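Local atomic coordinates of gamma-butyrobetaine hydroxylase-like N-terminal domain-containing protein (Acidithiobacillus ferrooxidans, PDB entry 3LUU), a protein that is of unknown function but binds a zinc ion and belongs to the family of the gamma-butyrobetaine hydroxylase N-terminal domain. Residues E62-V67 and H80-H85; P9-P14 and E22-D27; E36-E41 and E93-L98. All coordinates share one frame; numbering follows the deposited sequence. Where two conformers were deposited one is given.

Contact 1: residues E62-V67 and H80-H85; sequences EHVSVV and HFSDGH
Ser82 holds its OG between its own backbone N and carbonyl carbon (chi1 67°), and Val64 sets CG1 anti to its backbone N (chi1 177°), which brings hydroxyl and methyl together just where residues 62-67 enter the hairpin of strands 66-72 and 76-81. The hydroxyl does the polar work. Ser82 OG accepts the N-H of Ser65 at 2.9 Å in a nearly straight bond (172° at the hydrogen), where regular antiparallel pairing would use the carbonyl oxygen of Ser82. The same serine answers with its backbone: Ser82 N donates to Ser65 O, also at 2.9 Å, from within the carbonyl plane. Ser65 O further receives a CA-H...O contact from Phe81 CA at 3.2 Å. One step on, Val66 and Phe81 make a non-hydrogen-bonded antiparallel pair, and the next link is the short bond from Val67 N to His80 O (2.7 Å).

Side chains pack on both faces of this strand end. On the buried one, Val66 CG2 touches Phe81 CE1 at 3.5 Å, while Val64 CG1 reaches Phe81 CB. Arg39 of helix 35-40 packs against the phenylalanine ring, and its NE forms a salt bridge with Asp83 OD2, which Lys61 also reaches. On the other face, Val67 CG2 rests on His80 CB at 3.7 Å.

A type I turn from Phe81 to Gly84 carries segment 80-85 away from residues 62-67, and the backbone angles of Gly84, which would press a CB against the preceding carbonyl oxygen, favour glycine. The contact thus illustrates how a sheet can end: a side-chain hydroxyl takes the place of a departing carbonyl, so the backbone N-H of Ser65 keeps an acceptor after regular pairing has stopped.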
# COMPACT_ATOMS: atom_id res chain seq x y z
N GLU A 62 9.75 -2.89 10.59
CA GLU A 62 8.75 -3.85 11.05
C GLU A 62 7.70 -3.26 12.00
O GLU A 62 6.57 -3.75 12.08
CB GLU A 62 9.39 -5.10 11.65
CG GLU A 62 10.13 -4.91 12.97
CD GLU A 62 11.61 -4.58 12.77
OE1 GLU A 62 11.98 -4.08 11.68
OE2 GLU A 62 12.39 -4.85 13.71
N HIS A 63 8.06 -2.19 12.71
CA HIS A 63 7.13 -1.56 13.62
C HIS A 63 6.43 -0.35 13.04
O HIS A 63 5.60 0.28 13.72
CB HIS A 63 7.81 -1.25 14.95
CG HIS A 63 7.94 -2.46 15.84
ND1 HIS A 63 9.15 -3.03 16.18
CD2 HIS A 63 6.99 -3.23 16.44
CE1 HIS A 63 8.94 -4.08 16.96
NE2 HIS A 63 7.64 -4.22 17.13
N VAL A 64 6.65 -0.06 11.76
CA VAL A 64 6.03 1.12 11.14
C VAL A 64 4.55 0.81 10.81
O VAL A 64 4.19 -0.36 10.51
CB VAL A 64 6.91 1.62 9.96
CG1 VAL A 64 6.29 2.77 9.25
CG2 VAL A 64 8.34 2.04 10.54
N SER A 65 3.67 1.80 10.98
CA SER A 65 2.29 1.63 10.59
C SER A 65 1.85 2.70 9.59
O SER A 65 2.49 3.74 9.46
CB SER A 65 1.37 1.61 11.81
OG SER A 65 1.30 2.89 12.40
N VAL A 66 0.79 2.40 8.84
CA VAL A 66 0.13 3.36 7.99
C VAL A 66 -0.88 4.08 8.88
O VAL A 66 -1.82 3.48 9.44
CB VAL A 66 -0.53 2.69 6.78
CG1 VAL A 66 -1.38 3.68 6.03
CG2 VAL A 66 0.56 2.08 5.88
N VAL A 67 -0.66 5.37 9.06
CA VAL A 67 -1.53 6.20 9.89
C VAL A 67 -2.70 6.78 9.11
O VAL A 67 -3.77 6.99 9.68
CB VAL A 67 -0.73 7.25 10.66
CG1 VAL A 67 0.24 6.53 11.59
CG2 VAL A 67 -0.00 8.19 9.74
N HIS A 80 0.51 7.73 4.61
CA HIS A 80 1.25 8.42 5.67
C HIS A 80 1.67 7.38 6.70
O HIS A 80 0.84 6.62 7.21
CB HIS A 80 0.39 9.49 6.34
CG HIS A 80 -0.04 10.56 5.41
ND1 HIS A 80 0.48 11.83 5.45
CD2 HIS A 80 -0.92 10.54 4.38
CE1 HIS A 80 -0.07 12.56 4.49
NE2 HIS A 80 -0.92 11.80 3.83
N PHE A 81 2.96 7.36 7.00
CA PHE A 81 3.54 6.36 7.87
C PHE A 81 3.90 6.94 9.24
O PHE A 81 4.05 8.16 9.41
CB PHE A 81 4.79 5.75 7.22
CG PHE A 81 4.50 4.96 5.96
CD1 PHE A 81 4.08 3.64 6.04
CD2 PHE A 81 4.72 5.51 4.71
CE1 PHE A 81 3.85 2.89 4.88
CE2 PHE A 81 4.48 4.78 3.55
CZ PHE A 81 4.04 3.46 3.65
N SER A 82 4.03 6.04 10.21
CA SER A 82 4.26 6.42 11.60
C SER A 82 5.71 6.89 11.87
O SER A 82 5.97 7.49 12.91
CB SER A 82 3.85 5.27 12.50
OG SER A 82 4.70 4.16 12.32
N ASP A 83 6.65 6.62 10.96
CA ASP A 83 8.00 7.20 11.05
C ASP A 83 8.14 8.62 10.44
O ASP A 83 9.25 9.11 10.33
CB ASP A 83 9.05 6.22 10.49
CG ASP A 83 8.85 5.90 9.02
OD1 ASP A 83 7.78 6.20 8.45
OD2 ASP A 83 9.77 5.36 8.40
N GLY A 84 7.02 9.30 10.09
CA GLY A 84 7.02 10.69 9.50
C GLY A 84 6.97 10.73 7.96
O GLY A 84 6.69 11.78 7.33
N HIS A 85 7.23 9.59 7.36
CA HIS A 85 7.32 9.54 5.91
C HIS A 85 5.92 9.51 5.31
O HIS A 85 5.02 8.79 5.74
CB HIS A 85 8.31 8.46 5.48
CG HIS A 85 9.71 8.75 5.94
ND1 HIS A 85 10.60 9.50 5.19
CD2 HIS A 85 10.35 8.47 7.10
CE1 HIS A 85 11.73 9.63 5.86
NE2 HIS A 85 11.61 9.01 7.02

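Contact 2: residues P9-P14 and E22-D27; sequences PLEIRP and EVDWAD
Glu22 OE1 accepts two N-H groups of Arg13, which grips it side-on. Arg13 NE comes to the anti lone pair of Glu22 OE1 at 2.9 Å, whereas Arg13 NH2 meets Glu22 OE1 from above the carboxylate plane at 3.1 Å. The guanidinium and the Glu22 carboxylate stand almost perpendicular (87°). A bend at chi3 (-65°) places NE for this grip. The far end of the guanidinium takes Asp24 end-on, with Arg13 NH2 to Asp24 OD1 at 2.8 Å and Arg13 NH1 to Asp24 OD2 at 2.9 Å. Here the planes are 49° apart, both oxygens being met from above the carboxylate. Arg13 NH1 has a second acceptor, Glu11 OE2, at 2.8 Å. All these acceptors lie at the edge of the guanidinium, which should fix its rotation. Three carboxylates round one cation would probably leave an excess of negative charge that Arg32, whose NE makes a salt bridge with Glu22 OE2, may partly offset; Thr30 adds a hydrogen bond to Asp24 OD1.

The network decorates one face of a beta hairpin, strands 9-15 and 20-25, and illustrates how a diagonal pair, Arg13 with Asp24, can tie together two hydrogen-bonded antiparallel pairs, Arg13 with Glu22 and Glu11 with Asp24. Backbone bonds run both ways between Arg13 and Glu22, and Asp24 N donates to Glu11 O. Between Pro9 and Glu11 the register slips by one residue, a beta bulge, where Leu10 N donates to Asp24 O at 2.7 Å.

The opposite face is apolar. Pro9 CB touches Trp25 CZ3 at 3.9 Å and reaches Val23 CG1, a methyl that lies over one face of the indole, toward its rim. Trp92 of helix 92-98 packs against both Pro9 and Trp25, while Trp25 NE1 is hydrogen-bonded to Ser31 OG.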
# COMPACT_ATOMS: atom_id res chain seq x y z
N PRO A 9 -9.61 -0.63 -7.84
CA PRO A 9 -9.91 -0.92 -6.45
C PRO A 9 -11.41 -0.73 -6.13
O PRO A 9 -12.00 0.25 -6.55
CB PRO A 9 -9.07 0.11 -5.71
CG PRO A 9 -9.11 1.30 -6.58
CD PRO A 9 -9.07 0.74 -7.99
N LEU A 10 -11.98 -1.65 -5.35
CA LEU A 10 -13.35 -1.56 -4.87
C LEU A 10 -13.43 -1.03 -3.43
O LEU A 10 -14.34 -0.29 -3.07
CB LEU A 10 -14.00 -2.95 -4.97
CG LEU A 10 -14.00 -3.61 -6.36
CD1 LEU A 10 -14.52 -5.06 -6.29
CD2 LEU A 10 -14.85 -2.79 -7.31
N GLU A 11 -12.46 -1.41 -2.59
CA GLU A 11 -12.43 -0.94 -1.20
C GLU A 11 -11.04 -1.15 -0.65
O GLU A 11 -10.33 -2.08 -1.07
CB GLU A 11 -13.43 -1.74 -0.36
CG GLU A 11 -13.55 -1.35 1.11
CD GLU A 11 -14.71 -2.07 1.79
OE1 GLU A 11 -15.85 -1.72 1.47
OE2 GLU A 11 -14.48 -3.01 2.61
N ILE A 12 -10.66 -0.28 0.29
CA ILE A 12 -9.35 -0.32 0.94
C ILE A 12 -9.57 -0.35 2.47
O ILE A 12 -10.33 0.44 3.01
CB ILE A 12 -8.48 0.93 0.56
CG1 ILE A 12 -8.26 0.98 -0.96
CG2 ILE A 12 -7.11 0.90 1.29
CD1 ILE A 12 -9.39 1.71 -1.71
N ARG A 13 -8.90 -1.26 3.14
CA ARG A 13 -9.06 -1.43 4.58
C ARG A 13 -7.69 -1.49 5.21
O ARG A 13 -7.11 -2.55 5.28
CB ARG A 13 -9.79 -2.73 4.91
CG ARG A 13 -11.20 -2.74 4.43
CD ARG A 13 -11.82 -4.08 4.68
NE ARG A 13 -11.20 -5.16 3.90
CZ ARG A 13 -11.51 -5.48 2.64
NH1 ARG A 13 -12.41 -4.79 1.96
NH2 ARG A 13 -10.90 -6.49 2.05
N PRO A 14 -7.21 -0.36 5.74
CA PRO A 14 -5.97 -0.45 6.50
C PRO A 14 -6.24 -0.96 7.93
O PRO A 14 -6.98 -0.32 8.69
CB PRO A 14 -5.44 0.98 6.47
CG PRO A 14 -6.61 1.84 6.21
CD PRO A 14 -7.70 1.01 5.60
N GLU A 22 -5.62 -4.13 3.26
CA GLU A 22 -6.36 -4.95 2.32
C GLU A 22 -6.94 -4.06 1.24
O GLU A 22 -7.39 -2.96 1.51
CB GLU A 22 -7.49 -5.68 3.02
CG GLU A 22 -7.01 -6.63 4.09
CD GLU A 22 -8.08 -7.61 4.51
OE1 GLU A 22 -9.26 -7.23 4.52
OE2 GLU A 22 -7.78 -8.75 4.86
N VAL A 23 -6.89 -4.54 0.01
CA VAL A 23 -7.50 -3.86 -1.13
C VAL A 23 -8.26 -4.91 -1.94
O VAL A 23 -7.69 -5.92 -2.32
CB VAL A 23 -6.47 -3.19 -2.06
CG1 VAL A 23 -7.23 -2.44 -3.21
CG2 VAL A 23 -5.53 -2.27 -1.29
N ASP A 24 -9.55 -4.68 -2.12
CA ASP A 24 -10.38 -5.53 -2.94
C ASP A 24 -10.33 -4.97 -4.34
O ASP A 24 -10.50 -3.76 -4.53
CB ASP A 24 -11.82 -5.47 -2.50
CG ASP A 24 -12.09 -6.16 -1.17
OD1 ASP A 24 -11.35 -7.06 -0.69
OD2 ASP A 24 -13.12 -5.79 -0.62
N TRP A 25 -10.11 -5.85 -5.32
CA TRP A 25 -9.94 -5.44 -6.72
C TRP A 25 -11.07 -6.01 -7.55
O TRP A 25 -11.71 -6.96 -7.11
CB TRP A 25 -8.63 -6.00 -7.25
CG TRP A 25 -7.39 -5.59 -6.52
CD1 TRP A 25 -6.65 -6.36 -5.69
CD2 TRP A 25 -6.73 -4.32 -6.58
NE1 TRP A 25 -5.57 -5.66 -5.22
CE2 TRP A 25 -5.59 -4.40 -5.76
CE3 TRP A 25 -6.99 -3.12 -7.25
CZ2 TRP A 25 -4.68 -3.33 -5.61
CZ3 TRP A 25 -6.10 -2.07 -7.11
CH2 TRP A 25 -4.96 -2.18 -6.28
N ALA A 26 -11.26 -5.47 -8.75
CA ALA A 26 -12.38 -5.87 -9.62
C ALA A 26 -12.26 -7.30 -10.23
O ALA A 26 -13.27 -7.87 -10.64
CB ALA A 26 -12.58 -4.84 -10.70
N ASP A 27 -11.06 -7.90 -10.28
CA ASP A 27 -10.92 -9.31 -10.72
C ASP A 27 -11.29 -10.33 -9.58
O ASP A 27 -11.08 -11.55 -9.73
CB ASP A 27 -9.50 -9.57 -11.27
CG ASP A 27 -8.44 -9.52 -10.18
OD1 ASP A 27 -8.69 -8.82 -9.15
OD2 ASP A 27 -7.36 -10.20 -10.33

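Contact 3: residues E36-E41 and E93-L98; sequences EHLRVE and EYLRRL. With ZN (zinc ion), chain B.
Tyr94 and Glu41 make the hydrogen bond of this contact: Tyr94 OH donates to Glu41 O at 2.6 Å, with the OH in the plane of that carbonyl; Glu41 O sits at the edge of the Tyr94 ring. Glu41 is the residue at which the chain leaves helix 35-40, so the bond holds its backbone as it departs. A phenylalanine in place of Tyr94 would probably leave Glu41 O without this donor and the backbone of a zinc ligand less firmly placed.

Leucines make the apolar contact between the helices. Leu38 CD2 meets Leu95 CD2 at 3.6 Å, the two side chains crossing at about a right angle, and also touches Leu98 CD1.

Polar groups are packed against as well. The methyl Leu98 CD2 lies 3.6 Å from the carboxylate carbon Glu41 CD, the two side chains running antiparallel, and Leu98 O packs against His37 CE1 at 3.3 Å.

Metal bonds complete the account. His37 NE2 and Glu41 OE2 each bind the zinc ion at 2.0 Å; a bend at chi2 (-90°) places Glu41 CD near the metal. The terminal carboxylate of Glu101 supplies O and OXT, completing a four-atom zinc site in which ligands four residues apart at a helix end meet the chain's C-terminus.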
# COMPACT_ATOMS: atom_id res chain seq x y z
N GLU A 36 4.68 -2.89 6.77
CA GLU A 36 6.13 -2.97 6.65
C GLU A 36 6.56 -3.01 5.19
O GLU A 36 7.44 -2.29 4.79
CB GLU A 36 6.64 -4.22 7.32
CG GLU A 36 8.15 -4.39 7.23
CD GLU A 36 8.64 -5.75 7.72
OE1 GLU A 36 7.88 -6.75 7.66
OE2 GLU A 36 9.80 -5.80 8.18
N HIS A 37 5.96 -3.93 4.44
CA HIS A 37 6.25 -4.10 3.01
C HIS A 37 6.01 -2.81 2.24
O HIS A 37 6.88 -2.37 1.47
CB HIS A 37 5.42 -5.26 2.48
CG HIS A 37 5.77 -5.72 1.10
ND1 HIS A 37 4.99 -6.62 0.41
CD2 HIS A 37 6.82 -5.43 0.30
CE1 HIS A 37 5.54 -6.85 -0.77
NE2 HIS A 37 6.64 -6.14 -0.86
N LEU A 38 4.87 -2.18 2.49
CA LEU A 38 4.55 -0.91 1.84
C LEU A 38 5.61 0.17 2.15
O LEU A 38 6.06 0.92 1.27
CB LEU A 38 3.14 -0.44 2.27
CG LEU A 38 1.96 -1.27 1.76
CD1 LEU A 38 0.74 -0.98 2.62
CD2 LEU A 38 1.68 -0.98 0.29
N ARG A 39 6.03 0.23 3.40
CA ARG A 39 7.03 1.20 3.79
C ARG A 39 8.38 0.94 3.13
O ARG A 39 9.02 1.87 2.64
CB ARG A 39 7.14 1.24 5.32
CG ARG A 39 8.15 2.23 5.89
CD ARG A 39 7.86 3.64 5.47
NE ARG A 39 8.95 4.52 5.84
CZ ARG A 39 10.01 4.81 5.08
NH1 ARG A 39 10.15 4.30 3.87
NH2 ARG A 39 10.95 5.62 5.54
N VAL A 40 8.84 -0.31 3.12
CA VAL A 40 10.18 -0.56 2.58
C VAL A 40 10.19 -0.47 1.06
O VAL A 40 11.23 -0.25 0.48
CB VAL A 40 10.82 -1.86 3.10
CG1 VAL A 40 10.85 -1.86 4.65
CG2 VAL A 40 10.10 -3.04 2.64
N GLU A 41 9.03 -0.66 0.43
CA GLU A 41 8.85 -0.42 -1.04
C GLU A 41 8.23 0.93 -1.39
O GLU A 41 7.77 1.12 -2.50
CB GLU A 41 7.85 -1.43 -1.61
CG GLU A 41 8.19 -2.86 -1.38
CD GLU A 41 9.01 -3.40 -2.48
OE1 GLU A 41 9.74 -2.57 -3.06
OE2 GLU A 41 8.89 -4.62 -2.76
N GLU A 93 -1.70 0.29 -9.87
CA GLU A 93 -0.87 -0.65 -10.60
C GLU A 93 0.31 -1.12 -9.74
O GLU A 93 0.58 -2.31 -9.64
CB GLU A 93 -0.40 -0.04 -11.94
CG GLU A 93 -0.30 -1.01 -13.09
N TYR A 94 0.99 -0.18 -9.10
CA TYR A 94 2.11 -0.50 -8.21
C TYR A 94 1.68 -1.37 -7.01
O TYR A 94 2.35 -2.33 -6.69
CB TYR A 94 2.72 0.78 -7.69
CG TYR A 94 4.00 0.61 -6.94
CD1 TYR A 94 5.13 0.14 -7.57
CD2 TYR A 94 4.10 0.94 -5.63
CE1 TYR A 94 6.31 -0.02 -6.89
CE2 TYR A 94 5.28 0.79 -4.94
CZ TYR A 94 6.37 0.32 -5.57
OH TYR A 94 7.55 0.21 -4.88
N LEU A 95 0.58 -1.02 -6.36
CA LEU A 95 0.08 -1.80 -5.23
C LEU A 95 -0.23 -3.22 -5.65
O LEU A 95 0.16 -4.19 -4.97
CB LEU A 95 -1.17 -1.18 -4.64
CG LEU A 95 -1.00 0.12 -3.90
CD1 LEU A 95 -2.39 0.67 -3.59
CD2 LEU A 95 -0.19 -0.12 -2.64
N ARG A 96 -0.90 -3.37 -6.78
CA ARG A 96 -1.19 -4.70 -7.29
C ARG A 96 0.09 -5.52 -7.56
O ARG A 96 0.15 -6.71 -7.22
CB ARG A 96 -2.07 -4.61 -8.53
CG ARG A 96 -2.62 -5.89 -8.98
CD ARG A 96 -3.50 -6.54 -7.95
NE ARG A 96 -3.76 -7.90 -8.38
CZ ARG A 96 -4.91 -8.36 -8.86
NH1 ARG A 96 -6.00 -7.58 -8.99
NH2 ARG A 96 -4.97 -9.63 -9.23
N ARG A 97 1.08 -4.86 -8.15
CA ARG A 97 2.40 -5.44 -8.43
C ARG A 97 3.13 -5.89 -7.17
O ARG A 97 3.84 -6.90 -7.20
CB ARG A 97 3.29 -4.44 -9.22
CG ARG A 97 3.41 -4.69 -10.75
CD ARG A 97 4.13 -3.53 -11.53
NE ARG A 97 5.17 -2.83 -10.75
CZ ARG A 97 6.49 -2.77 -11.01
NH1 ARG A 97 7.02 -3.36 -12.09
NH2 ARG A 97 7.29 -2.09 -10.19
N LEU A 98 2.96 -5.16 -6.06
CA LEU A 98 3.56 -5.56 -4.78
C LEU A 98 3.02 -6.86 -4.25
O LEU A 98 3.67 -7.51 -3.44
CB LEU A 98 3.43 -4.48 -3.70
CG LEU A 98 4.25 -3.20 -3.85
CD1 LEU A 98 3.91 -2.33 -2.65
CD2 LEU A 98 5.78 -3.39 -3.96
ZN ZN B . 8.06 -6.41 -2.30

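The three contacts differ in chemistry with their place in the fold. Contact 3 lies nearest the chain's centre, about 5 Å from it, and joins two helices far apart in sequence through leucines and one tyrosine hydrogen bond, beside a zinc whose ligands come from segment 36-41 and Glu101. Contacts 1 and 2 sit on opposite sides of that centre, each within one hairpin of a different three-stranded antiparallel sheet. Contact 2 is a surface contact with charge concentrated on one face; contact 1 is partly buried and combines backbone bonds and one hydroxyl with apolar side chains. Arginines of contact 3 reach both hairpins: Arg39 that of contact 1, and Arg96 Asp27 and Trp25 of contact 2.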